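Molybdopterin adenylyltransferase (Pyrococcus furiosus, PDB 4LHB) catalyses the ATP-dependent adenylylation of molybdopterin, releasing diphosphate, in the biosynthesis of the molybdenum cofactor. Local coordinates at residues C[33-38]-C[66-71]; C[141-146]-C[156-161]; C[77-82]-C[109-114]. One frame throughout, in Å; residues are numbered along the deposited sequence.

Interaction 1: residues C[33-38]-C[66-71]; sequences FGVITV and VYYKIV
Tyr68 meets Thr37 with the edge of its ring: CE1 lies 3.6 Å from Thr37 CG2, which sits in the ring plane. The phenol reaches there because CG is anti to the backbone N (chi1 171°), laying the ring along the strand past Val35. Ile70 also meets Thr37, its CG2 coming within 3.4 Å of Thr37 OG1. On the opposite face of the sheet, Ile36 CG2 packs on Val71 CG2 at 3.8 Å, and the same Val71 methyl also touches Val38.

Beneath the side chains the two strands run parallel in the central sheet of a three-layer alpha/beta/alpha fold, 64-71 being the outermost strand of the sheet within this chain. The amides alternate as donors across the gap, from a nearly straight bond of Val66 N to Phe33 O (2.7 Å) to Val71 N on Thr37 O (3.0 Å). Lys69 N to Val35 O is weak.

Further out, Asp49 accepts a hydrogen bond from Tyr68 OH and a weak one from Thr37 OG1, while Tyr67 OH is bonded to Glu84. Helix 51-60 packs on Phe33 and Val35; helix 75-87 lies against Ile36, Tyr67 and Val71 on the other face.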
loop_
_atom_site.group_PDB
_atom_site.type_symbol
_atom_site.label_atom_id
_atom_site.label_comp_id
_atom_site.label_asym_id
_atom_site.label_seq_id
_atom_site.Cartn_x
_atom_site.Cartn_y
_atom_site.Cartn_z
ATOM N N PHE C 33 0.204 -9.207 -30.056
ATOM C CA PHE C 33 1.224 -8.973 -29.036
ATOM C C PHE C 33 2.388 -8.031 -29.356
ATOM O O PHE C 33 2.738 -7.788 -30.527
ATOM C CB PHE C 33 1.779 -10.276 -28.535
ATOM C CG PHE C 33 2.767 -10.890 -29.435
ATOM C CD1 PHE C 33 4.127 -10.810 -29.154
ATOM C CD2 PHE C 33 2.355 -11.588 -30.563
ATOM C CE1 PHE C 33 5.065 -11.420 -29.980
ATOM C CE2 PHE C 33 3.289 -12.193 -31.398
ATOM C CZ PHE C 33 4.650 -12.115 -31.105
ATOM N N GLY C 34 2.950 -7.497 -28.263
ATOM C CA GLY C 34 4.088 -6.595 -28.291
ATOM C C GLY C 34 5.207 -7.169 -27.457
ATOM O O GLY C 34 4.980 -7.970 -26.551
ATOM N N VAL C 35 6.425 -6.767 -27.784
ATOM C CA VAL C 35 7.601 -7.176 -27.040
ATOM C C VAL C 35 8.420 -5.918 -26.751
ATOM O O VAL C 35 8.579 -5.017 -27.629
ATOM C CB VAL C 35 8.415 -8.144 -27.889
ATOM C CG1 VAL C 35 9.614 -8.693 -27.157
ATOM C CG2 VAL C 35 7.528 -9.275 -28.343
ATOM N N ILE C 36 8.921 -5.825 -25.519
ATOM C CA ILE C 36 9.791 -4.707 -25.116
ATOM C C ILE C 36 11.007 -5.280 -24.404
ATOM O O ILE C 36 10.881 -5.938 -23.379
ATOM C CB ILE C 36 9.047 -3.722 -24.215
ATOM C CG1 ILE C 36 7.856 -3.114 -24.969
ATOM C CG2 ILE C 36 9.994 -2.632 -23.751
ATOM C CD1 ILE C 36 6.716 -2.511 -24.122
ATOM N N THR C 37 12.196 -5.078 -24.941
ATOM C CA THR C 37 13.366 -5.541 -24.196
ATOM C C THR C 37 13.928 -4.302 -23.489
ATOM O O THR C 37 14.071 -3.256 -24.099
ATOM C CB THR C 37 14.405 -6.299 -25.083
ATOM O OG1 THR C 37 15.380 -5.396 -25.574
ATOM C CG2 THR C 37 13.757 -6.947 -26.249
ATOM N N VAL C 38 14.146 -4.384 -22.190
ATOM C CA VAL C 38 14.680 -3.236 -21.477
ATOM C C VAL C 38 16.153 -3.474 -21.066
ATOM O O VAL C 38 16.476 -4.403 -20.284
ATOM C CB VAL C 38 13.738 -2.754 -20.328
ATOM C CG1 VAL C 38 12.311 -3.318 -20.489
ATOM C CG2 VAL C 38 14.299 -3.034 -18.960
ATOM N N VAL C 66 2.659 -7.233 -33.212
ATOM C CA VAL C 66 2.340 -5.861 -33.664
ATOM C C VAL C 66 3.303 -4.756 -33.205
ATOM O O VAL C 66 3.116 -3.603 -33.558
ATOM C CB VAL C 66 0.909 -5.452 -33.245
ATOM C CG1 VAL C 66 -0.095 -6.413 -33.850
ATOM C CG2 VAL C 66 0.767 -5.391 -31.716
ATOM N N TYR C 67 4.322 -5.083 -32.420
ATOM C CA TYR C 67 5.182 -4.046 -31.807
ATOM C C TYR C 67 6.421 -4.622 -31.197
ATOM O O TYR C 67 6.355 -5.610 -30.486
ATOM C CB TYR C 67 4.428 -3.305 -30.702
ATOM C CG TYR C 67 5.153 -2.110 -30.131
ATOM C CD1 TYR C 67 4.872 -0.841 -30.587
ATOM C CD2 TYR C 67 6.128 -2.244 -29.119
ATOM C CE1 TYR C 67 5.524 0.266 -30.068
ATOM C CE2 TYR C 67 6.788 -1.153 -28.617
ATOM C CZ TYR C 67 6.473 0.109 -29.092
ATOM O OH TYR C 67 7.080 1.254 -28.583
ATOM N N TYR C 68 7.541 -3.960 -31.451
ATOM C CA TYR C 68 8.844 -4.267 -30.823
ATOM C C TYR C 68 9.690 -2.974 -30.602
ATOM O O TYR C 68 9.662 -2.057 -31.435
ATOM C CB TYR C 68 9.598 -5.268 -31.656
ATOM C CG TYR C 68 11.008 -5.494 -31.243
ATOM C CD1 TYR C 68 11.318 -5.974 -30.000
ATOM C CD2 TYR C 68 12.049 -5.260 -32.134
ATOM C CE1 TYR C 68 12.633 -6.208 -29.626
ATOM C CE2 TYR C 68 13.368 -5.469 -31.776
ATOM C CZ TYR C 68 13.661 -5.942 -30.522
ATOM O OH TYR C 68 14.973 -6.181 -30.207
ATOM N N LYS C 69 10.384 -2.890 -29.456
ATOM C CA LYS C 69 11.252 -1.764 -29.156
ATOM C C LYS C 69 12.243 -2.115 -28.076
ATOM O O LYS C 69 11.912 -2.902 -27.170
ATOM C CB LYS C 69 10.454 -0.557 -28.739
ATOM C CG LYS C 69 11.316 0.685 -28.575
ATOM C CD LYS C 69 10.599 1.958 -29.008
ATOM C CE LYS C 69 11.080 3.252 -28.318
ATOM N NZ LYS C 69 9.946 4.240 -28.287
ATOM N N ILE C 70 13.475 -1.581 -28.198
ATOM C CA ILE C 70 14.527 -1.797 -27.187
ATOM C C ILE C 70 14.558 -0.486 -26.504
ATOM O O ILE C 70 14.644 0.531 -27.178
ATOM C CB ILE C 70 15.923 -2.032 -27.775
ATOM C CG1 ILE C 70 15.841 -3.052 -28.913
ATOM C CG2 ILE C 70 16.908 -2.537 -26.712
ATOM C CD1 ILE C 70 16.924 -4.139 -28.854
ATOM N N VAL C 71 14.429 -0.477 -25.188
ATOM C CA VAL C 71 14.436 0.790 -24.425
ATOM C C VAL C 71 15.461 0.723 -23.290
ATOM O O VAL C 71 15.754 -0.332 -22.727
ATOM C CB VAL C 71 13.027 1.132 -23.854
ATOM C CG1 VAL C 71 12.003 1.330 -24.970
ATOM C CG2 VAL C 71 12.541 0.098 -22.824
#

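Interaction 2: residues C[141-146]-C[156-161]; sequences RATAGI and VFSLPG. With SO4 (sulfate ion), chain F.
Strands 143-148 and 153-159 form an antiparallel beta hairpin within the central sheet, and Thr143 pairs with Ser158 near its open end. Their backbones exchange two hydrogen bonds, Ser158 N to Thr143 O at 2.8 Å and Thr143 N to Ser158 O at 3.1 Å, as expected of a hydrogen-bonded pair. Gly145 and Val156 form the next such pair, with Val156 N donating to Gly145 O (2.9 Å) and Gly145 N to Val156 O. Between them lies the non-hydrogen-bonded pair Ala144 and Phe157.

The side chains sort by face. Ala144 CB meets the Phe157 ring obliquely, 3.5 Å from CD1; Phe121 of helix 121-133 and Ile173 and Ile180 of helix 163-184 also touch the phenyl group. On the other face Thr143 CG2 touches Ser158 CB at 3.9 Å. Thr143 places OG1 anti to its backbone N (chi1 -169°), which leaves the methyl to make this contact and the hydroxyl to form a weak hydrogen bond with Glu118. Ser158 OG is held by Thr95 OG1 on the neighbouring strand, so this buried hydroxyl has a partner inside the fold.

Past the strand ends the chains still touch: the ring of Pro160 meets the backbone carbonyl of Arg141, CG lying 3.6 Å from Arg141 O, and its CD approaches Ala142 CB. The guanidinium group of Arg141 turns from the hairpin to a salt bridge with Glu109 and a hydrogen bond from NE to Thr99 O. The turn after Pro160 also binds a sulfate, probably from the crystallisation liquor; it may mark an anion-binding place in the active-site pocket, as in MoaB/Mog relatives. Thr99 N bonds to this ion too, and Gly161 N points almost straight at its O4, 3.1 Å away with an N-H...O angle of 167°.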
loop_
_atom_site.group_PDB
_atom_site.type_symbol
_atom_site.label_atom_id
_atom_site.label_comp_id
_atom_site.label_asym_id
_atom_site.label_seq_id
_atom_site.Cartn_x
_atom_site.Cartn_y
_atom_site.Cartn_z
ATOM N N ARG C 141 12.933 -12.629 -10.361
ATOM C CA ARG C 141 11.713 -11.855 -10.254
ATOM C C ARG C 141 11.055 -11.768 -11.626
ATOM O O ARG C 141 11.710 -11.643 -12.657
ATOM C CB ARG C 141 11.991 -10.505 -9.576
ATOM C CG ARG C 141 12.880 -10.642 -8.320
ATOM C CD ARG C 141 12.920 -9.414 -7.396
ATOM N NE ARG C 141 12.797 -8.225 -8.215
ATOM C CZ ARG C 141 12.367 -7.049 -7.791
ATOM N NH1 ARG C 141 12.055 -6.858 -6.509
ATOM N NH2 ARG C 141 12.277 -6.050 -8.666
ATOM N N ALA C 142 9.754 -11.942 -11.636
ATOM C CA ALA C 142 8.994 -11.952 -12.876
ATOM C C ALA C 142 7.604 -11.820 -12.413
ATOM O O ALA C 142 7.278 -12.246 -11.315
ATOM C CB ALA C 142 9.136 -13.267 -13.600
ATOM N N THR C 143 6.770 -11.230 -13.240
ATOM C CA THR C 143 5.413 -10.939 -12.808
ATOM C C THR C 143 4.523 -10.917 -14.010
ATOM O O THR C 143 5.006 -10.800 -15.136
ATOM C CB THR C 143 5.349 -9.567 -12.094
ATOM O OG1 THR C 143 4.073 -9.432 -11.454
ATOM C CG2 THR C 143 5.564 -8.397 -13.085
ATOM N N ALA C 144 3.222 -10.985 -13.767
ATOM C CA ALA C 144 2.234 -10.833 -14.838
ATOM C C ALA C 144 0.948 -10.296 -14.237
ATOM O O ALA C 144 0.636 -10.576 -13.080
ATOM C CB ALA C 144 2.020 -12.173 -15.546
ATOM N N GLY C 145 0.195 -9.517 -14.988
ATOM C CA GLY C 145 -1.047 -9.025 -14.481
ATOM C C GLY C 145 -1.879 -8.485 -15.602
ATOM O O GLY C 145 -1.391 -8.417 -16.745
ATOM N N ILE C 146 -3.080 -8.014 -15.247
ATOM C CA ILE C 146 -4.056 -7.499 -16.179
ATOM C C ILE C 146 -4.286 -6.035 -15.949
ATOM O O ILE C 146 -4.612 -5.626 -14.839
ATOM C CB ILE C 146 -5.426 -8.194 -15.967
ATOM C CG1 ILE C 146 -5.272 -9.678 -16.272
ATOM C CG2 ILE C 146 -6.480 -7.641 -16.903
ATOM C CD1 ILE C 146 -4.695 -10.406 -15.093
ATOM N N VAL C 156 0.120 -8.413 -19.259
ATOM C CA VAL C 156 1.532 -8.052 -19.332
ATOM C C VAL C 156 2.320 -9.070 -18.531
ATOM O O VAL C 156 1.954 -9.391 -17.421
ATOM C CB VAL C 156 1.794 -6.600 -18.794
ATOM C CG1 VAL C 156 3.292 -6.229 -18.934
ATOM C CG2 VAL C 156 0.833 -5.609 -19.476
ATOM N N PHE C 157 3.329 -9.638 -19.167
ATOM C CA PHE C 157 4.245 -10.543 -18.560
ATOM C C PHE C 157 5.595 -9.778 -18.517
ATOM O O PHE C 157 6.018 -9.141 -19.523
ATOM C CB PHE C 157 4.409 -11.782 -19.469
ATOM C CG PHE C 157 3.174 -12.629 -19.595
ATOM C CD1 PHE C 157 2.864 -13.585 -18.635
ATOM C CD2 PHE C 157 2.331 -12.497 -20.689
ATOM C CE1 PHE C 157 1.708 -14.348 -18.760
ATOM C CE2 PHE C 157 1.195 -13.284 -20.823
ATOM C CZ PHE C 157 0.872 -14.187 -19.860
ATOM N N SER C 158 6.283 -9.855 -17.389
ATOM C CA SER C 158 7.605 -9.257 -17.298
ATOM C C SER C 158 8.566 -10.302 -16.875
ATOM O O SER C 158 8.443 -10.909 -15.816
ATOM C CB SER C 158 7.619 -8.052 -16.343
ATOM O OG SER C 158 6.875 -7.022 -16.983
ATOM N N LEU C 159 9.540 -10.507 -17.747
ATOM C CA LEU C 159 10.503 -11.578 -17.626
ATOM C C LEU C 159 11.905 -11.027 -17.423
ATOM O O LEU C 159 12.159 -9.882 -17.791
ATOM C CB LEU C 159 10.469 -12.370 -18.933
ATOM C CG LEU C 159 9.123 -12.910 -19.398
ATOM C CD1 LEU C 159 9.354 -13.554 -20.770
ATOM C CD2 LEU C 159 8.602 -13.914 -18.386
ATOM N N PRO C 160 12.798 -11.834 -16.829
ATOM C CA PRO C 160 14.206 -11.462 -16.760
ATOM C C PRO C 160 14.827 -11.399 -18.124
ATOM O O PRO C 160 14.187 -11.709 -19.121
ATOM C CB PRO C 160 14.864 -12.591 -15.947
ATOM C CG PRO C 160 13.755 -13.192 -15.158
ATOM C CD PRO C 160 12.499 -13.001 -15.969
ATOM N N GLY C 161 16.075 -10.976 -18.145
ATOM C CA GLY C 161 16.778 -10.607 -19.352
ATOM C C GLY C 161 17.469 -11.761 -20.017
ATOM O O GLY C 161 17.500 -11.802 -21.235
HETATM S S SO4 F . 17.272 -8.845 -15.512
HETATM O O1 SO4 F . 18.063 -8.239 -16.598
HETATM O O2 SO4 F . 17.667 -8.352 -14.181
HETATM O O3 SO4 F . 15.859 -8.428 -15.698
HETATM O O4 SO4 F . 17.451 -10.332 -15.492
#

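Interaction 3: residues C[77-82]-C[109-114]; sequences EVLIAL and ESIKPL
Leu114 N donates to Ile111 O across 2.8 Å, a 3-10 bond between two residues that both touch Leu82. Leu82 CD2 reaches both, 4.3 Å from Ile111 CG1 and 4.4 Å from Leu114 CD1, so one methyl touches both residues. Leu82 carries CG anti to its backbone N (chi1 175°), a setting that extends the isobutyl group across the gap between the two segments.

One turn earlier on helix 75-87, Leu79 comes in over the backbone of the other segment. Its CD1 is 4.0 Å from Ser110 O and also approaches Ile111 CG1, while CD2 lies 4.2 Å from Ser110 CB. The serine thus offers its CB and carbonyl oxygen to a leucine; its hydroxyl bonds instead to Ile106 O, just before helix 107-111. Val78 completes the row, with CG1 4.3 Å from Ile111 CD1. Ile111 is therefore touched by Val78, Leu79 and Leu82, along one side of helix 75-87. The separations are those of relaxed van der Waals packing, and no hydrogen bond crosses between the segments.

The surroundings continue this apolar patch. Val156 of strand 153-159 lies against Leu82 and Ile111, and Val38 and Val71 against Val78. A neighbouring subunit also packs here: its Phe83 on Leu79 and its Leu114 on Leu114, while its Lys75 NZ bonds to Leu114 O, so the same patch lies beside a subunit interface of the hexamer. Two helices packed side by side on one face of a mixed sheet, helix 75-87 being the crossover from strand 64-71 to strand 92-96, belong to one outer layer of the three-layer alpha/beta/alpha fold seen in the MoaB/Mog family.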
loop_
_atom_site.group_PDB
_atom_site.type_symbol
_atom_site.label_atom_id
_atom_site.label_comp_id
_atom_site.label_asym_id
_atom_site.label_seq_id
_atom_site.Cartn_x
_atom_site.Cartn_y
_atom_site.Cartn_z
ATOM N N GLU C 77 10.680 5.617 -20.388
ATOM C CA GLU C 77 10.820 4.937 -21.680
ATOM C C GLU C 77 10.044 3.615 -21.737
ATOM O O GLU C 77 9.335 3.346 -22.729
ATOM C CB GLU C 77 12.289 4.708 -22.084
ATOM C CG GLU C 77 13.041 6.000 -22.451
ATOM C CD GLU C 77 12.362 6.755 -23.603
ATOM O OE1 GLU C 77 12.074 6.159 -24.656
ATOM O OE2 GLU C 77 12.091 7.947 -23.464
ATOM N N VAL C 78 10.168 2.821 -20.661
ATOM C CA VAL C 78 9.444 1.570 -20.532
ATOM C C VAL C 78 7.938 1.768 -20.605
ATOM O O VAL C 78 7.242 1.075 -21.368
ATOM C CB VAL C 78 9.752 0.882 -19.226
ATOM C CG1 VAL C 78 8.708 -0.212 -18.988
ATOM C CG2 VAL C 78 11.194 0.367 -19.227
ATOM N N LEU C 79 7.428 2.727 -19.845
ATOM C CA LEU C 79 6.006 3.079 -19.925
ATOM C C LEU C 79 5.583 3.606 -21.286
ATOM O O LEU C 79 4.511 3.271 -21.756
ATOM C CB LEU C 79 5.615 4.033 -18.835
ATOM C CG LEU C 79 5.025 3.363 -17.569
ATOM C CD1 LEU C 79 5.084 1.851 -17.488
ATOM C CD2 LEU C 79 5.553 3.984 -16.287
ATOM N N ILE C 80 6.420 4.409 -21.941
ATOM C CA ILE C 80 6.065 4.936 -23.258
ATOM C C ILE C 80 5.907 3.722 -24.199
ATOM O O ILE C 80 5.021 3.673 -25.010
ATOM C CB ILE C 80 7.126 5.963 -23.798
ATOM C CG1 ILE C 80 6.890 7.384 -23.246
ATOM C CG2 ILE C 80 7.113 6.098 -25.312
ATOM C CD1 ILE C 80 8.067 8.361 -23.479
ATOM N N ALA C 81 6.793 2.759 -24.078
ATOM C CA ALA C 81 6.770 1.592 -24.924
ATOM C C ALA C 81 5.483 0.761 -24.650
ATOM O O ALA C 81 4.718 0.491 -25.550
ATOM C CB ALA C 81 8.034 0.772 -24.718
ATOM N N LEU C 82 5.243 0.410 -23.398
ATOM C CA LEU C 82 4.097 -0.378 -23.026
ATOM C C LEU C 82 2.846 0.197 -23.652
ATOM O O LEU C 82 2.049 -0.527 -24.202
ATOM C CB LEU C 82 3.966 -0.405 -21.499
ATOM C CG LEU C 82 2.728 -1.094 -20.953
ATOM C CD1 LEU C 82 2.727 -2.525 -21.463
ATOM C CD2 LEU C 82 2.626 -1.050 -19.432
ATOM N N GLU C 109 8.647 -2.366 -10.808
ATOM C CA GLU C 109 8.196 -1.159 -10.089
ATOM C C GLU C 109 7.420 -0.207 -11.029
ATOM O O GLU C 109 6.456 0.407 -10.619
ATOM C CB GLU C 109 9.391 -0.440 -9.453
ATOM C CG GLU C 109 10.074 -1.243 -8.363
ATOM C CD GLU C 109 11.093 -2.278 -8.864
ATOM O OE1 GLU C 109 11.391 -2.400 -10.115
ATOM O OE2 GLU C 109 11.594 -2.987 -7.965
ATOM N N SER C 110 7.788 -0.126 -12.304
ATOM C CA SER C 110 7.067 0.797 -13.174
ATOM C C SER C 110 5.664 0.265 -13.585
ATOM O O SER C 110 4.678 1.009 -13.601
ATOM C CB SER C 110 7.929 1.160 -14.389
ATOM O OG SER C 110 9.273 1.392 -13.984
ATOM N N ILE C 111 5.595 -1.037 -13.853
ATOM C CA ILE C 111 4.408 -1.687 -14.424
ATOM C C ILE C 111 3.423 -2.173 -13.350
ATOM O O ILE C 111 2.253 -1.843 -13.378
ATOM C CB ILE C 111 4.851 -2.866 -15.350
ATOM C CG1 ILE C 111 5.555 -2.294 -16.572
ATOM C CG2 ILE C 111 3.676 -3.713 -15.806
ATOM C CD1 ILE C 111 6.306 -3.355 -17.367
ATOM N N LYS C 112 3.901 -2.953 -12.399
ATOM C CA LYS C 112 3.023 -3.612 -11.424
ATOM C C LYS C 112 1.936 -2.727 -10.817
ATOM O O LYS C 112 0.823 -3.178 -10.660
ATOM C CB LYS C 112 3.874 -4.219 -10.322
ATOM C CG LYS C 112 3.113 -4.971 -9.264
ATOM C CD LYS C 112 4.077 -5.902 -8.496
ATOM C CE LYS C 112 3.452 -6.465 -7.222
ATOM N NZ LYS C 112 4.277 -7.534 -6.613
ATOM N N PRO C 113 2.239 -1.457 -10.492
ATOM C CA PRO C 113 1.170 -0.676 -9.889
ATOM C C PRO C 113 -0.021 -0.361 -10.841
ATOM O O PRO C 113 -1.063 0.100 -10.397
ATOM C CB PRO C 113 1.898 0.610 -9.399
ATOM C CG PRO C 113 3.377 0.392 -9.607
ATOM C CD PRO C 113 3.475 -0.659 -10.676
ATOM N N LEU C 114 0.118 -0.625 -12.127
ATOM C CA LEU C 114 -0.990 -0.484 -13.070
ATOM C C LEU C 114 -1.982 -1.697 -13.143
ATOM O O LEU C 114 -3.122 -1.549 -13.638
ATOM C CB LEU C 114 -0.441 -0.215 -14.473
ATOM C CG LEU C 114 0.418 1.048 -14.641
ATOM C CD1 LEU C 114 0.817 1.273 -16.104
ATOM C CD2 LEU C 114 -0.315 2.258 -14.057
#

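Interactions 1 and 2 are both strand pairings in the same sheet, with centres about 13 Å apart: the first is parallel, at the outermost strand within this chain, and only partly buried, whereas the second is antiparallel, buried and close to the centre of the chain. Both rest on ladders of backbone hydrogen bonds. Interaction 3, also buried, has none between its segments and depends on van der Waals contact, mostly between aliphatic side chains. It touches the other two: Ile36 CD1 packs on the backbone of Ala81 and Leu82, Ser158 OG packs against Ile111 CD1, and a salt bridge adds a charged tie between interactions 2 and 3.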